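Local atomic coordinates of phage integrase/site-specific recombinase (Haloarcula marismortui, PDB entry 3NRW), a protein that probably binds DNA and carries out site-specific recombination and integration, this chain being its N-terminal core-binding domain. Residues R35-F39 / T82-W86. Residue numbers count along the deposited sequence, not the author numbering.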
# COMPACT_ATOMS: atom_id res chain seq x y z
N ARG A 35 4.90 4.67 -6.00
CA ARG A 35 4.64 4.80 -4.57
C ARG A 35 4.60 3.45 -3.86
O ARG A 35 5.22 3.28 -2.81
CB ARG A 35 3.33 5.54 -4.34
CG ARG A 35 3.36 6.98 -4.81
CD ARG A 35 1.96 7.57 -4.84
NE ARG A 35 1.98 8.94 -5.33
CZ ARG A 35 0.89 9.61 -5.73
NH1 ARG A 35 -0.30 9.03 -5.69
NH2 ARG A 35 1.01 10.86 -6.15
N LEU A 36 3.88 2.50 -4.45
CA LEU A 36 3.74 1.18 -3.83
C LEU A 36 4.98 0.33 -3.96
O LEU A 36 5.14 -0.65 -3.23
CB LEU A 36 2.54 0.45 -4.42
CG LEU A 36 1.20 1.14 -4.12
CD1 LEU A 36 0.06 0.31 -4.68
CD2 LEU A 36 1.04 1.31 -2.61
N LYS A 37 5.88 0.69 -4.87
CA LYS A 37 7.11 -0.08 -5.02
C LYS A 37 7.87 -0.07 -3.71
O LYS A 37 8.46 -1.07 -3.31
CB LYS A 37 7.98 0.51 -6.14
CG LYS A 37 9.30 -0.24 -6.35
CD LYS A 37 10.16 0.45 -7.39
CE LYS A 37 11.54 -0.17 -7.46
NZ LYS A 37 12.42 0.56 -8.43
N HIS A 38 7.86 1.07 -3.02
CA HIS A 38 8.56 1.18 -1.75
C HIS A 38 7.97 0.24 -0.72
O HIS A 38 8.69 -0.35 0.08
CB HIS A 38 8.53 2.61 -1.22
CG HIS A 38 9.21 3.59 -2.12
ND1 HIS A 38 8.52 4.43 -2.97
CD2 HIS A 38 10.52 3.81 -2.36
CE1 HIS A 38 9.38 5.13 -3.69
NE2 HIS A 38 10.60 4.76 -3.34
N PHE A 39 6.65 0.11 -0.73
CA PHE A 39 6.01 -0.76 0.23
C PHE A 39 6.28 -2.23 -0.05
O PHE A 39 6.56 -3.00 0.86
CB PHE A 39 4.51 -0.51 0.26
CG PHE A 39 3.81 -1.30 1.33
CD1 PHE A 39 3.39 -2.60 1.08
CD2 PHE A 39 3.69 -0.78 2.60
CE1 PHE A 39 2.85 -3.38 2.10
CE2 PHE A 39 3.15 -1.55 3.63
CZ PHE A 39 2.74 -2.85 3.37
N THR A 82 -2.07 6.77 -1.24
CA THR A 82 -2.20 5.68 -2.20
C THR A 82 -2.17 4.37 -1.42
O THR A 82 -2.90 3.45 -1.75
CB THR A 82 -1.07 5.71 -3.25
OG1 THR A 82 -1.34 6.74 -4.22
CG2 THR A 82 -0.97 4.37 -3.97
N LEU A 83 -1.35 4.30 -0.38
CA LEU A 83 -1.29 3.10 0.45
C LEU A 83 -2.68 2.87 1.03
O LEU A 83 -3.20 1.75 1.04
CB LEU A 83 -0.26 3.26 1.58
CG LEU A 83 -0.18 2.12 2.60
CD1 LEU A 83 0.10 0.81 1.89
CD2 LEU A 83 0.90 2.40 3.65
N LYS A 84 -3.28 3.95 1.52
CA LYS A 84 -4.61 3.89 2.11
C LYS A 84 -5.66 3.39 1.11
O LYS A 84 -6.45 2.50 1.41
CB LYS A 84 -5.02 5.27 2.63
CG LYS A 84 -6.46 5.35 3.11
CD LYS A 84 -6.64 4.67 4.45
CE LYS A 84 -6.64 5.69 5.58
NZ LYS A 84 -7.88 6.52 5.58
N ASN A 85 -5.66 3.97 -0.09
CA ASN A 85 -6.62 3.57 -1.11
C ASN A 85 -6.41 2.12 -1.52
O ASN A 85 -7.36 1.40 -1.84
CB ASN A 85 -6.51 4.47 -2.34
CG ASN A 85 -6.79 5.91 -2.01
OD1 ASN A 85 -7.49 6.21 -1.05
ND2 ASN A 85 -6.26 6.82 -2.82
N TRP A 86 -5.16 1.70 -1.52
CA TRP A 86 -4.83 0.33 -1.88
C TRP A 86 -5.44 -0.63 -0.87
O TRP A 86 -6.11 -1.59 -1.25
CB TRP A 86 -3.31 0.17 -1.92
CG TRP A 86 -2.80 -1.18 -2.26
CD1 TRP A 86 -3.36 -2.09 -3.11
CD2 TRP A 86 -1.55 -1.73 -1.85
NE1 TRP A 86 -2.52 -3.18 -3.26
CE2 TRP A 86 -1.40 -2.97 -2.50
CE3 TRP A 86 -0.53 -1.28 -1.00
CZ2 TRP A 86 -0.27 -3.78 -2.32
CZ3 TRP A 86 0.60 -2.08 -0.82
CH2 TRP A 86 0.72 -3.31 -1.48
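Steeply crossed helices touch over a short patch, and a few side chains then supply most of the fit. Here the local axes of 35-39 and 82-86, on helices 26-45 and 73-92, cross at -76° and approach to 10.5 Å. The main bump is Leu36. Its branched end sits in the hollow between Thr82, the backbone of Leu83 and the indole of Trp86: CG of Leu36 lies 3.9 Å from CG2 of Thr82, CD2 of Leu36 reaches CE3 of Trp86 at 3.4 Å, and CD1 of Leu36 makes a CH-pi contact over the indole face, 4.1 Å from the centroid of the five-membered ring of Trp86. Trp86 in turn wedges between Leu36 and Phe39, about one turn apart. Its six-membered ring meets the Phe39 ring in an offset edge-to-face pair, centroids 5.5 Å apart and planes at 85°, while CD1 of Leu83 covers a face of Phe39, 4.0 Å from CD2 of Phe39. At the polar margin, Arg35 NH1 donates a 2.9 Å hydrogen bond to Thr82 OG1. NE1 of Trp86 is hydrogen-bonded to the backbone O of Ala12 in helix 9-20, and Tyr62 of helix 56-67 adds another edge-to-face contact to Phe39, so all four helices converge here. Such an aromatic-rich centre, close to the middle of the chain, forms part of the hydrophobic core of the four-helix core-binding domain of tyrosine recombinases.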